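Conserved hypothetical protein (Caulobacter vibrioides, PDB 1XFJ) probably acts as a purine nucleoside phosphorylase of the YfiH/LACC1 family, cleaving inosine with phosphate and also deaminating adenosine. Local coordinates at residues A[186-192]-A[208-213]; A[134-138]-A[178-182]; A[156-161]-A[217-223]. One frame throughout, in Å; residues are numbered along the deposited sequence.

From the N terminus, the first of the contact segments is on helix 134-139, and contact 2 closes when helix 176-185 packs beside it. Segment 156-161, which leads into strand 160-163, lies inside that loop, but its partner 217-223 comes only after it, so contacts 2 and 3 cross. Contact 1 follows contact 2 in series: the turn leaving helix 176-185 folds onto helix 206-216. It falls wholly within the longer loop that contact 3 completes at the edge of the six-stranded sheet. Contacts 1 and 2 touch, sharing an aromatic and aliphatic cluster among three helices, while Leu-211 on helix 206-216 packs against Arg-222 and Glu-223 of contact 3.

Contact 1 of 3, residues A[186-192]-A[208-213]; sequences CPGSGRF and AFVLDR
Phe-192 lies flat against the start of segment 208-213, its ring over the helix backbone at Phe-209. With CG anti to its own carbonyl carbon (chi1 -63°), the ring turns one face to the helix, and Phe-209 CA sits 4.0 Å from its centroid, almost exactly on the ring normal, a CH-pi contact. CG of Arg-191 covers the opposite face, so the phenyl group is sandwiched. CD1 of Phe-192 meets Ala-208 CB at 3.6 Å, and CZ of Phe-192 meets Asp-212 CB at 3.6 Å, one helical turn further on. The ring of Phe-209 stands nearly perpendicular to that of Phe-192, with planes at 80°, and brings its edge toward the Phe-192 face in an offset edge-to-face pair. Another part of the same Phe-209 edge receives Cys-186, whose SG lies 3.8 Å from Phe-209 CE1, close to the ring plane. This sulfur also rests over one face of the Arg-213 guanidinium.

The polar half of the contact is a salt-bridge network. Extended from CG to NE, Arg-191 reaches across Phe-192 and places NH2 2.8 Å from Asp-212 OD1; the guanidinium and carboxylate planes are 84° apart. Arg-213 NH2 meets Asp-212 OD2 at 2.9 Å from the syn side, somewhat out of the carboxylate plane. Two arginines share the carboxylate, one on each oxygen, which probably favours its ionised form.

Segment 186-192 enters by a type II turn from Cys-186 to Ser-189 and leads into strand 193-195. Beyond the contact, Phe-209 packs edge-to-face with Phe-182 of helix 176-185 and touches Ala-137 of helix 134-139, whereas Val-210 and Leu-211 turn to strands of the six-stranded sheet.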
ATOM      1  N   CYS A 186      -7.518 -10.667 -17.260  1.00 10.46           N
ATOM      2  CA  CYS A 186      -6.482 -11.433 -16.579  1.00 10.84           C
ATOM      3  C   CYS A 186      -6.909 -12.890 -16.465  1.00 11.21           C
ATOM      4  O   CYS A 186      -7.483 -13.310 -15.462  1.00  7.50           O
ATOM      5  CB  CYS A 186      -6.212 -10.857 -15.184  1.00 11.40           C
ATOM      6  SG  CYS A 186      -4.737 -11.546 -14.381  1.00 12.87           S
ATOM      7  N   PRO A 187      -6.633 -13.679 -17.510  1.00 12.58           N
ATOM      8  CA  PRO A 187      -6.979 -15.101 -17.562  1.00 12.31           C
ATOM      9  C   PRO A 187      -6.681 -15.867 -16.277  1.00 10.21           C
ATOM     10  O   PRO A 187      -5.571 -15.804 -15.743  1.00 10.60           O
ATOM     11  CB  PRO A 187      -6.151 -15.604 -18.738  1.00 13.21           C
ATOM     12  CG  PRO A 187      -6.187 -14.440 -19.670  1.00 14.29           C
ATOM     13  CD  PRO A 187      -5.925 -13.271 -18.739  1.00 13.66           C
ATOM     14  N   GLY A 188      -7.689 -16.579 -15.781  1.00  9.47           N
ATOM     15  CA  GLY A 188      -7.523 -17.373 -14.576  1.00  7.87           C
ATOM     16  C   GLY A 188      -7.763 -16.655 -13.262  1.00  6.25           C
ATOM     17  O   GLY A 188      -7.752 -17.285 -12.203  1.00  5.84           O
ATOM     18  N   SER A 189      -7.989 -15.347 -13.317  1.00  5.27           N
ATOM     19  CA  SER A 189      -8.212 -14.573 -12.102  1.00  4.55           C
ATOM     20  C   SER A 189      -9.582 -14.831 -11.494  1.00  5.34           C
ATOM     21  O   SER A 189      -9.886 -14.335 -10.414  1.00  3.57           O
ATOM     22  CB  SER A 189      -8.062 -13.077 -12.391  1.00  7.47           C
ATOM     23  OG  SER A 189      -9.040 -12.644 -13.321  1.00  6.53           O
ATOM     24  N   GLY A 190     -10.408 -15.604 -12.194  1.00  5.12           N
ATOM     25  CA  GLY A 190     -11.735 -15.899 -11.683  1.00  5.22           C
ATOM     26  C   GLY A 190     -11.700 -16.682 -10.385  1.00  6.01           C
ATOM     27  O   GLY A 190     -12.693 -16.732  -9.658  1.00  4.33           O
ATOM     28  N   ARG A 191     -10.554 -17.292 -10.092  1.00  4.50           N
ATOM     29  CA  ARG A 191     -10.398 -18.084  -8.877  1.00  5.20           C
ATOM     30  C   ARG A 191     -10.290 -17.215  -7.622  1.00  6.84           C
ATOM     31  O   ARG A 191     -10.345 -17.722  -6.495  1.00  5.37           O
ATOM     32  CB  ARG A 191      -9.167 -18.994  -8.993  1.00  8.00           C
ATOM     33  CG  ARG A 191      -7.821 -18.279  -9.083  1.00  8.74           C
ATOM     34  CD  ARG A 191      -6.700 -19.315  -9.178  1.00 12.92           C
ATOM     35  NE  ARG A 191      -5.356 -18.752  -9.046  1.00 15.62           N
ATOM     36  CZ  ARG A 191      -4.724 -18.062  -9.991  1.00 19.01           C
ATOM     37  NH1 ARG A 191      -5.306 -17.834 -11.161  1.00 19.92           N
ATOM     38  NH2 ARG A 191      -3.498 -17.606  -9.766  1.00 18.53           N
ATOM     39  N   PHE A 192     -10.146 -15.908  -7.819  1.00  5.36           N
ATOM     40  CA  PHE A 192     -10.037 -14.978  -6.700  1.00  6.76           C
ATOM     41  C   PHE A 192     -11.382 -14.338  -6.381  1.00  7.11           C
ATOM     42  O   PHE A 192     -11.461 -13.358  -5.634  1.00  7.71           O
ATOM     43  CB  PHE A 192      -8.995 -13.905  -7.017  1.00  5.60           C
ATOM     44  CG  PHE A 192      -7.613 -14.455  -7.203  1.00  6.30           C
ATOM     45  CD1 PHE A 192      -6.943 -15.052  -6.140  1.00  6.48           C
ATOM     46  CD2 PHE A 192      -6.994 -14.416  -8.447  1.00  6.48           C
ATOM     47  CE1 PHE A 192      -5.680 -15.602  -6.313  1.00  6.46           C
ATOM     48  CE2 PHE A 192      -5.729 -14.965  -8.631  1.00  5.64           C
ATOM     49  CZ  PHE A 192      -5.071 -15.558  -7.563  1.00  5.39           C
ATOM     50  N   ALA A 208      -5.120 -11.911  -2.205  1.00  3.60           N
ATOM     51  CA  ALA A 208      -4.714 -13.131  -2.891  1.00  3.05           C
ATOM     52  C   ALA A 208      -4.334 -12.813  -4.334  1.00  4.23           C
ATOM     53  O   ALA A 208      -3.388 -13.387  -4.879  1.00  3.07           O
ATOM     54  CB  ALA A 208      -5.833 -14.166  -2.843  1.00  4.34           C
ATOM     55  N   PHE A 209      -5.062 -11.890  -4.955  1.00  3.03           N
ATOM     56  CA  PHE A 209      -4.757 -11.525  -6.332  1.00  3.04           C
ATOM     57  C   PHE A 209      -3.404 -10.825  -6.395  1.00  4.35           C
ATOM     58  O   PHE A 209      -2.610 -11.070  -7.299  1.00  4.72           O
ATOM     59  CB  PHE A 209      -5.822 -10.595  -6.907  1.00  3.05           C
ATOM     60  CG  PHE A 209      -5.551 -10.193  -8.328  1.00  3.14           C
ATOM     61  CD1 PHE A 209      -5.673 -11.118  -9.359  1.00  4.72           C
ATOM     62  CD2 PHE A 209      -5.126  -8.903  -8.633  1.00  4.31           C
ATOM     63  CE1 PHE A 209      -5.373 -10.769 -10.675  1.00  4.26           C
ATOM     64  CE2 PHE A 209      -4.822  -8.542  -9.945  1.00  4.14           C
ATOM     65  CZ  PHE A 209      -4.945  -9.477 -10.968  1.00  4.73           C
ATOM     66  N   VAL A 210      -3.148  -9.944  -5.432  1.00  4.26           N
ATOM     67  CA  VAL A 210      -1.881  -9.225  -5.387  1.00  3.92           C
ATOM     68  C   VAL A 210      -0.721 -10.192  -5.136  1.00  5.47           C
ATOM     69  O   VAL A 210       0.367 -10.018  -5.690  1.00  3.02           O
ATOM     70  CB  VAL A 210      -1.905  -8.142  -4.291  1.00  3.37           C
ATOM     71  CG1 VAL A 210      -0.547  -7.467  -4.186  1.00  4.44           C
ATOM     72  CG2 VAL A 210      -2.979  -7.110  -4.620  1.00  5.06           C
ATOM     73  N   LEU A 211      -0.948 -11.205  -4.303  1.00  4.44           N
ATOM     74  CA  LEU A 211       0.099 -12.192  -4.033  1.00  5.49           C
ATOM     75  C   LEU A 211       0.395 -12.946  -5.327  1.00  5.61           C
ATOM     76  O   LEU A 211       1.540 -13.317  -5.592  1.00  4.87           O
ATOM     77  CB  LEU A 211      -0.340 -13.166  -2.934  1.00  3.12           C
ATOM     78  CG  LEU A 211      -0.290 -12.610  -1.504  1.00  4.77           C
ATOM     79  CD1 LEU A 211      -0.977 -13.575  -0.547  1.00  4.53           C
ATOM     80  CD2 LEU A 211       1.161 -12.381  -1.088  1.00  4.56           C
ATOM     81  N   ASP A 212      -0.641 -13.154  -6.137  1.00  4.49           N
ATOM     82  CA  ASP A 212      -0.483 -13.839  -7.417  1.00  6.49           C
ATOM     83  C   ASP A 212       0.359 -12.971  -8.354  1.00  6.24           C
ATOM     84  O   ASP A 212       1.182 -13.481  -9.115  1.00  7.51           O
ATOM     85  CB  ASP A 212      -1.850 -14.106  -8.059  1.00  7.67           C
ATOM     86  CG  ASP A 212      -1.735 -14.635  -9.483  1.00  9.97           C
ATOM     87  OD1 ASP A 212      -1.348 -15.808  -9.661  1.00 11.40           O
ATOM     88  OD2 ASP A 212      -2.026 -13.869 -10.425  1.00 12.42           O
ATOM     89  N   ARG A 213       0.146 -11.658  -8.302  1.00  4.86           N
ATOM     90  CA  ARG A 213       0.902 -10.742  -9.149  1.00  5.28           C
ATOM     91  C   ARG A 213       2.374 -10.764  -8.743  1.00  4.73           C
ATOM     92  O   ARG A 213       3.263 -10.733  -9.597  1.00  5.35           O
ATOM     93  CB  ARG A 213       0.349  -9.316  -9.038  1.00  5.13           C
ATOM     94  CG  ARG A 213      -1.061  -9.125  -9.598  1.00  4.46           C
ATOM     95  CD  ARG A 213      -1.127  -9.392 -11.097  1.00  7.58           C
ATOM     96  NE  ARG A 213      -1.143 -10.818 -11.417  1.00  9.37           N
ATOM     97  CZ  ARG A 213      -1.058 -11.304 -12.652  1.00 12.48           C
ATOM     98  NH1 ARG A 213      -0.945 -10.477 -13.685  1.00 13.25           N
ATOM     99  NH2 ARG A 213      -1.091 -12.614 -12.859  1.00 14.35           N
TER

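Contact 2 of 3, residues A[134-138]-A[178-182]; sequences WRGAL and FLHRF
Helical segments 134-138 and 178-182 run side by side, their axes diverging by only 15° and approaching to 12.2 Å at their closest, a separation that Trp-134 and Leu-138 on one and Phe-178, Arg-181 and Phe-182 on the other span. In Trp-134, CG lies between the backbone N and the carbonyl carbon, which presents a face of the indole to the other helix. Phe-178 drives its edge into that face, CE1 lying 3.5 Å from Trp-134 CG in an edge-to-face pair with planes at 63°. Over a face of the Arg-181 guanidinium lies Trp-134 CH2, 3.5 Å from Arg-181 NH1, with the two planes only 28° apart. Phe-182 sits between the two first-helix residues: its CE1 is 3.8 Å from Trp-134 CE3, while Leu-138 CD1 lies over its ring, 4.2 Å from the centroid, as a CH-pi contact. The other methyl, Leu-138 CD2, rests on Arg-181 CD at 4.0 Å. Phe-178 and Phe-182 also both meet Phe-204 of strand 201-204, in a larger aromatic cluster.

No hydrogen bond joins the segments, so the helices are held by dispersion and aromatic quadrupole contacts, with Arg-181 adding its aliphatic chain and guanidinium face.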
ATOM      1  N   TRP A 134      -7.515  -2.259  -7.058  1.00  4.96           N
ATOM      2  CA  TRP A 134      -7.869  -3.263  -8.054  1.00  4.43           C
ATOM      3  C   TRP A 134      -7.363  -2.892  -9.446  1.00  3.78           C
ATOM      4  O   TRP A 134      -6.905  -3.753 -10.191  1.00  4.19           O
ATOM      5  CB  TRP A 134      -9.390  -3.503  -8.094  1.00  4.57           C
ATOM      6  CG  TRP A 134     -10.213  -2.372  -8.645  1.00  4.48           C
ATOM      7  CD1 TRP A 134     -10.868  -1.407  -7.930  1.00  3.20           C
ATOM      8  CD2 TRP A 134     -10.476  -2.097 -10.026  1.00  4.07           C
ATOM      9  NE1 TRP A 134     -11.524  -0.548  -8.785  1.00  4.99           N
ATOM     10  CE2 TRP A 134     -11.298  -0.950 -10.076  1.00  4.98           C
ATOM     11  CE3 TRP A 134     -10.094  -2.710 -11.229  1.00  3.41           C
ATOM     12  CZ2 TRP A 134     -11.748  -0.401 -11.283  1.00  5.98           C
ATOM     13  CZ3 TRP A 134     -10.539  -2.164 -12.428  1.00  3.48           C
ATOM     14  CH2 TRP A 134     -11.360  -1.019 -12.444  1.00  5.17           C
ATOM     15  N   ARG A 135      -7.426  -1.607  -9.786  1.00  3.03           N
ATOM     16  CA  ARG A 135      -6.987  -1.154 -11.101  1.00  4.56           C
ATOM     17  C   ARG A 135      -5.485  -1.322 -11.294  1.00  4.76           C
ATOM     18  O   ARG A 135      -5.044  -1.903 -12.287  1.00  4.19           O
ATOM     19  CB  ARG A 135      -7.384   0.310 -11.323  1.00  3.32           C
ATOM     20  CG  ARG A 135      -7.184   0.800 -12.758  1.00  6.25           C
ATOM     21  CD  ARG A 135      -7.617   2.260 -12.919  1.00  7.07           C
ATOM     22  NE  ARG A 135      -9.054   2.443 -12.715  1.00  9.44           N
ATOM     23  CZ  ARG A 135      -9.991   2.132 -13.606  1.00 10.43           C
ATOM     24  NH1 ARG A 135      -9.656   1.617 -14.784  1.00 10.26           N
ATOM     25  NH2 ARG A 135     -11.270   2.337 -13.317  1.00 12.44           N
ATOM     26  N   GLY A 136      -4.702  -0.813 -10.346  1.00  3.68           N
ATOM     27  CA  GLY A 136      -3.258  -0.936 -10.446  1.00  5.82           C
ATOM     28  C   GLY A 136      -2.829  -2.391 -10.478  1.00  5.38           C
ATOM     29  O   GLY A 136      -1.976  -2.786 -11.273  1.00  5.19           O
ATOM     30  N   ALA A 137      -3.424  -3.201  -9.609  1.00  4.97           N
ATOM     31  CA  ALA A 137      -3.088  -4.618  -9.558  1.00  4.84           C
ATOM     32  C   ALA A 137      -3.380  -5.291 -10.896  1.00  5.34           C
ATOM     33  O   ALA A 137      -2.557  -6.047 -11.418  1.00  3.79           O
ATOM     34  CB  ALA A 137      -3.875  -5.301  -8.450  1.00  5.71           C
ATOM     35  N   LEU A 138      -4.550  -5.008 -11.457  1.00  4.23           N
ATOM     36  CA  LEU A 138      -4.931  -5.607 -12.730  1.00  4.87           C
ATOM     37  C   LEU A 138      -4.020  -5.165 -13.872  1.00  4.87           C
ATOM     38  O   LEU A 138      -3.617  -5.980 -14.707  1.00  4.80           O
ATOM     39  CB  LEU A 138      -6.378  -5.245 -13.073  1.00  5.50           C
ATOM     40  CG  LEU A 138      -6.886  -5.777 -14.414  1.00  5.87           C
ATOM     41  CD1 LEU A 138      -6.886  -7.301 -14.391  1.00  7.71           C
ATOM     42  CD2 LEU A 138      -8.289  -5.244 -14.677  1.00  8.16           C
ATOM     43  N   PHE A 178     -17.264  -5.965 -12.850  1.00  5.81           N
ATOM     44  CA  PHE A 178     -15.959  -6.057 -12.197  1.00  6.34           C
ATOM     45  C   PHE A 178     -15.425  -7.469 -12.415  1.00  4.46           C
ATOM     46  O   PHE A 178     -14.288  -7.663 -12.848  1.00  4.21           O
ATOM     47  CB  PHE A 178     -16.117  -5.788 -10.698  1.00  6.05           C
ATOM     48  CG  PHE A 178     -14.817  -5.704  -9.944  1.00  7.09           C
ATOM     49  CD1 PHE A 178     -14.254  -4.468  -9.637  1.00  7.93           C
ATOM     50  CD2 PHE A 178     -14.175  -6.858  -9.507  1.00  7.78           C
ATOM     51  CE1 PHE A 178     -13.072  -4.384  -8.900  1.00  7.55           C
ATOM     52  CE2 PHE A 178     -12.995  -6.788  -8.771  1.00  8.52           C
ATOM     53  CZ  PHE A 178     -12.442  -5.545  -8.465  1.00  8.49           C
ATOM     54  N   LEU A 179     -16.262  -8.454 -12.106  1.00  4.57           N
ATOM     55  CA  LEU A 179     -15.908  -9.861 -12.276  1.00  3.63           C
ATOM     56  C   LEU A 179     -15.473 -10.150 -13.706  1.00  4.63           C
ATOM     57  O   LEU A 179     -14.407 -10.717 -13.955  1.00  3.30           O
ATOM     58  CB  LEU A 179     -17.112 -10.747 -11.947  1.00  3.02           C
ATOM     59  CG  LEU A 179     -16.962 -12.192 -12.435  1.00  3.02           C
ATOM     60  CD1 LEU A 179     -15.887 -12.888 -11.615  1.00  3.68           C
ATOM     61  CD2 LEU A 179     -18.288 -12.922 -12.324  1.00  4.31           C
ATOM     62  N   HIS A 180     -16.316  -9.754 -14.649  1.00  4.71           N
ATOM     63  CA  HIS A 180     -16.041  -9.991 -16.055  1.00  4.84           C
ATOM     64  C   HIS A 180     -14.790  -9.275 -16.546  1.00  5.84           C
ATOM     65  O   HIS A 180     -14.062  -9.804 -17.385  1.00  5.18           O
ATOM     66  CB  HIS A 180     -17.268  -9.606 -16.878  1.00  5.04           C
ATOM     67  CG  HIS A 180     -18.474 -10.438 -16.565  1.00  4.95           C
ATOM     68  ND1 HIS A 180     -19.762 -10.013 -16.814  1.00  5.74           N
ATOM     69  CD2 HIS A 180     -18.588 -11.668 -16.009  1.00  5.69           C
ATOM     70  CE1 HIS A 180     -20.615 -10.940 -16.420  1.00  5.03           C
ATOM     71  NE2 HIS A 180     -19.929 -11.957 -15.928  1.00  5.22           N
ATOM     72  N   ARG A 181     -14.523  -8.084 -16.016  1.00  4.74           N
ATOM     73  CA  ARG A 181     -13.333  -7.343 -16.422  1.00  5.32           C
ATOM     74  C   ARG A 181     -12.091  -8.161 -16.080  1.00  4.30           C
ATOM     75  O   ARG A 181     -11.188  -8.310 -16.902  1.00  3.83           O
ATOM     76  CB  ARG A 181     -13.266  -5.989 -15.708  1.00  9.27           C
ATOM     77  CG  ARG A 181     -12.066  -5.146 -16.120  1.00 13.55           C
ATOM     78  CD  ARG A 181     -11.989  -3.836 -15.348  1.00 17.11           C
ATOM     79  NE  ARG A 181     -13.155  -2.986 -15.579  1.00 19.56           N
ATOM     80  CZ  ARG A 181     -14.068  -2.700 -14.655  1.00 21.74           C
ATOM     81  NH1 ARG A 181     -13.956  -3.195 -13.428  1.00 21.33           N
ATOM     82  NH2 ARG A 181     -15.094  -1.916 -14.958  1.00 23.18           N
ATOM     83  N   PHE A 182     -12.046  -8.689 -14.860  1.00  4.29           N
ATOM     84  CA  PHE A 182     -10.906  -9.494 -14.432  1.00  4.64           C
ATOM     85  C   PHE A 182     -10.805 -10.814 -15.186  1.00  3.63           C
ATOM     86  O   PHE A 182      -9.718 -11.216 -15.600  1.00  4.59           O
ATOM     87  CB  PHE A 182     -10.973  -9.778 -12.929  1.00  6.19           C
ATOM     88  CG  PHE A 182     -10.341  -8.709 -12.087  1.00  5.75           C
ATOM     89  CD1 PHE A 182     -10.975  -7.487 -11.896  1.00  6.19           C
ATOM     90  CD2 PHE A 182      -9.081  -8.907 -11.531  1.00  4.74           C
ATOM     91  CE1 PHE A 182     -10.364  -6.467 -11.170  1.00  5.65           C
ATOM     92  CE2 PHE A 182      -8.457  -7.893 -10.800  1.00  5.76           C
ATOM     93  CZ  PHE A 182      -9.100  -6.671 -10.622  1.00  6.09           C
TER

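Contact 3 of 3, residues A[156-161]-A[217-223]; sequences PANITG and AGVERRE
Ala-217 and Gly-218 close helix 206-216 beside Pro-156, with Ala-217 O 3.8 Å from Pro-156 CB. Gly-218 ends the helix in a Schellman motif, and its positive phi (90°) turns the chain out along segment 156-161. Val-219 follows, pointing its two methyls to different partners: CG2 packs on Ile-159 CG2 at 4.0 Å, whereas CG1, anti to the backbone N, lies against the backbone at Ile-159 O and Gly-161 N. Glu-220 runs back with its chain extended beyond CG, and OE2 comes to 3.7 Å from Ala-157 CB. Its backbone N does not pair directly with segment 156-161; it donates to a water at 2.8 Å, which in turn lies within hydrogen-bonding distance of Pro-156 O and Ile-159 O.

Arg-221 O accepts a nearly straight bond from Gly-161 N (2.9 Å, 166°). The aliphatic part of this arginine runs past Thr-160, with Thr-160 OG1 3.6 Å from Arg-221 CB. Arg-222 pairs in parallel with Gly-161 and projects to the other face, where it packs on helix 206-216. Its extended chain brings NH1 to 2.9 Å from Val-219 O, a bent bond on an in-plane lone pair. Glu-223 N adds a weak bond to Gly-161 O, and its carboxylate turns to Ser-11. Strands 160-163 and 221-224 are thus parallel neighbours, with helix 206-216 leading into the second, the sheet's outermost strand within the chain.

The pairing rests on one strong and one weak direct bond, preceded by a water-bridged stretch where no direct hydrogen bond forms.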
ATOM      1  N   PRO A 156      14.736 -10.224  -9.364  1.00  5.55           N
ATOM      2  CA  PRO A 156      13.424 -10.753  -8.978  1.00  5.68           C
ATOM      3  C   PRO A 156      13.508 -11.898  -7.970  1.00  6.74           C
ATOM      4  O   PRO A 156      12.879 -11.862  -6.915  1.00  6.05           O
ATOM      5  CB  PRO A 156      12.833 -11.206 -10.311  1.00  6.21           C
ATOM      6  CG  PRO A 156      13.389 -10.201 -11.271  1.00  6.62           C
ATOM      7  CD  PRO A 156      14.839 -10.091 -10.829  1.00  5.55           C
ATOM      8  N   ALA A 157      14.301 -12.911  -8.299  1.00  6.07           N
ATOM      9  CA  ALA A 157      14.448 -14.086  -7.444  1.00  7.55           C
ATOM     10  C   ALA A 157      15.009 -13.823  -6.048  1.00  8.31           C
ATOM     11  O   ALA A 157      15.094 -14.742  -5.234  1.00 10.69           O
ATOM     12  CB  ALA A 157      15.302 -15.136  -8.154  1.00  6.56           C
ATOM     13  N   ASN A 158      15.394 -12.585  -5.760  1.00  6.16           N
ATOM     14  CA  ASN A 158      15.930 -12.274  -4.441  1.00  8.23           C
ATOM     15  C   ASN A 158      15.076 -11.239  -3.717  1.00  7.65           C
ATOM     16  O   ASN A 158      15.451 -10.747  -2.653  1.00  8.58           O
ATOM     17  CB  ASN A 158      17.364 -11.758  -4.555  1.00  8.15           C
ATOM     18  CG  ASN A 158      18.186 -12.065  -3.320  1.00 13.26           C
ATOM     19  OD1 ASN A 158      18.432 -13.232  -3.004  1.00 13.57           O
ATOM     20  ND2 ASN A 158      18.610 -11.025  -2.612  1.00 12.02           N
ATOM     21  N   ILE A 159      13.922 -10.917  -4.292  1.00  5.37           N
ATOM     22  CA  ILE A 159      13.029  -9.928  -3.702  1.00  5.34           C
ATOM     23  C   ILE A 159      11.991 -10.521  -2.757  1.00  6.89           C
ATOM     24  O   ILE A 159      11.452 -11.599  -3.004  1.00  7.48           O
ATOM     25  CB  ILE A 159      12.277  -9.135  -4.808  1.00  5.36           C
ATOM     26  CG1 ILE A 159      13.255  -8.244  -5.569  1.00  5.17           C
ATOM     27  CG2 ILE A 159      11.152  -8.300  -4.191  1.00  8.67           C
ATOM     28  CD1 ILE A 159      12.659  -7.609  -6.818  1.00  5.23           C
ATOM     29  N   THR A 160      11.735  -9.814  -1.659  1.00  7.12           N
ATOM     30  CA  THR A 160      10.712 -10.222  -0.702  1.00  5.48           C
ATOM     31  C   THR A 160       9.620  -9.163  -0.838  1.00  4.64           C
ATOM     32  O   THR A 160       9.910  -7.963  -0.885  1.00  4.98           O
ATOM     33  CB  THR A 160      11.244 -10.233   0.753  1.00  5.74           C
ATOM     34  OG1 THR A 160      12.178 -11.307   0.914  1.00  4.96           O
ATOM     35  CG2 THR A 160      10.102 -10.423   1.748  1.00  4.01           C
ATOM     36  N   GLY A 161       8.371  -9.609  -0.927  1.00  3.95           N
ATOM     37  CA  GLY A 161       7.261  -8.684  -1.071  1.00  4.64           C
ATOM     38  C   GLY A 161       6.135  -9.023  -0.117  1.00  3.18           C
ATOM     39  O   GLY A 161       5.703 -10.174  -0.036  1.00  4.27           O
ATOM     40  N   ALA A 217       5.540 -12.014 -10.933  1.00  5.73           N
ATOM     41  CA  ALA A 217       6.650 -11.090 -11.149  1.00  5.67           C
ATOM     42  C   ALA A 217       7.983 -11.684 -10.685  1.00  6.57           C
ATOM     43  O   ALA A 217       9.013 -11.011 -10.704  1.00  7.23           O
ATOM     44  CB  ALA A 217       6.388  -9.776 -10.415  1.00  4.07           C
ATOM     45  N   GLY A 218       7.959 -12.944 -10.262  1.00  4.55           N
ATOM     46  CA  GLY A 218       9.179 -13.593  -9.814  1.00  6.28           C
ATOM     47  C   GLY A 218       9.496 -13.456  -8.335  1.00  6.06           C
ATOM     48  O   GLY A 218      10.555 -13.894  -7.886  1.00  6.53           O
ATOM     49  N   VAL A 219       8.588 -12.855  -7.574  1.00  6.22           N
ATOM     50  CA  VAL A 219       8.792 -12.677  -6.136  1.00  5.60           C
ATOM     51  C   VAL A 219       8.379 -13.959  -5.425  1.00  6.37           C
ATOM     52  O   VAL A 219       7.190 -14.252  -5.279  1.00  5.75           O
ATOM     53  CB  VAL A 219       7.965 -11.484  -5.606  1.00  5.25           C
ATOM     54  CG1 VAL A 219       8.206 -11.294  -4.114  1.00  5.33           C
ATOM     55  CG2 VAL A 219       8.345 -10.223  -6.369  1.00  6.77           C
ATOM     56  N   GLU A 220       9.379 -14.714  -4.975  1.00  6.77           N
ATOM     57  CA  GLU A 220       9.162 -16.001  -4.328  1.00  9.29           C
ATOM     58  C   GLU A 220       8.898 -15.976  -2.824  1.00  8.22           C
ATOM     59  O   GLU A 220       8.344 -16.928  -2.277  1.00  8.81           O
ATOM     60  CB  GLU A 220      10.352 -16.916  -4.629  1.00 12.69           C
ATOM     61  CG  GLU A 220      10.616 -17.088  -6.122  1.00 17.28           C
ATOM     62  CD  GLU A 220      11.778 -18.017  -6.418  1.00 20.89           C
ATOM     63  OE1 GLU A 220      11.730 -19.184  -5.975  1.00 23.34           O
ATOM     64  OE2 GLU A 220      12.734 -17.583  -7.097  1.00 21.85           O
ATOM     65  N   ARG A 221       9.305 -14.899  -2.161  1.00  6.84           N
ATOM     66  CA  ARG A 221       9.097 -14.753  -0.720  1.00  7.72           C
ATOM     67  C   ARG A 221       8.033 -13.686  -0.538  1.00  5.63           C
ATOM     68  O   ARG A 221       8.294 -12.501  -0.722  1.00  5.47           O
ATOM     69  CB  ARG A 221      10.400 -14.329  -0.046  1.00 10.22           C
ATOM     70  CG  ARG A 221      11.498 -15.362  -0.187  1.00 14.38           C
ATOM     71  CD  ARG A 221      12.857 -14.809   0.207  1.00 17.55           C
ATOM     72  NE  ARG A 221      13.869 -15.858   0.178  1.00 22.22           N
ATOM     73  CZ  ARG A 221      13.969 -16.821   1.089  1.00 23.26           C
ATOM     74  NH1 ARG A 221      13.123 -16.862   2.108  1.00 25.04           N
ATOM     75  NH2 ARG A 221      14.904 -17.751   0.973  1.00 24.40           N
ATOM     76  N   ARG A 222       6.834 -14.113  -0.158  1.00  6.13           N
ATOM     77  CA  ARG A 222       5.727 -13.182  -0.020  1.00  5.90           C
ATOM     78  C   ARG A 222       4.702 -13.611   1.017  1.00  6.33           C
ATOM     79  O   ARG A 222       4.688 -14.760   1.464  1.00  7.52           O
ATOM     80  CB  ARG A 222       5.031 -13.058  -1.374  1.00  8.30           C
ATOM     81  CG  ARG A 222       4.633 -14.413  -1.940  1.00  9.13           C
ATOM     82  CD  ARG A 222       4.073 -14.335  -3.351  1.00 10.10           C
ATOM     83  NE  ARG A 222       3.526 -15.624  -3.774  1.00  9.15           N
ATOM     84  CZ  ARG A 222       4.234 -16.604  -4.328  1.00 10.53           C
ATOM     85  NH1 ARG A 222       5.536 -16.459  -4.549  1.00  6.96           N
ATOM     86  NH2 ARG A 222       3.638 -17.746  -4.648  1.00 11.35           N
ATOM     87  N   GLU A 223       3.839 -12.670   1.385  1.00  6.81           N
ATOM     88  CA  GLU A 223       2.772 -12.940   2.338  1.00  7.98           C
ATOM     89  C   GLU A 223       1.874 -11.724   2.503  1.00  6.78           C
ATOM     90  O   GLU A 223       2.240 -10.608   2.131  1.00  5.30           O
ATOM     91  CB  GLU A 223       3.334 -13.309   3.710  1.00 11.37           C
ATOM     92  CG  GLU A 223       3.844 -12.115   4.498  1.00 13.87           C
ATOM     93  CD  GLU A 223       3.665 -12.271   5.997  1.00 16.30           C
ATOM     94  OE1 GLU A 223       3.984 -11.313   6.733  1.00 13.52           O
ATOM     95  OE2 GLU A 223       3.204 -13.343   6.442  1.00 19.43           O
TER
HETATM   96  O   HOH W   1      11.993 -13.729  -4.801  1.00 13.46           O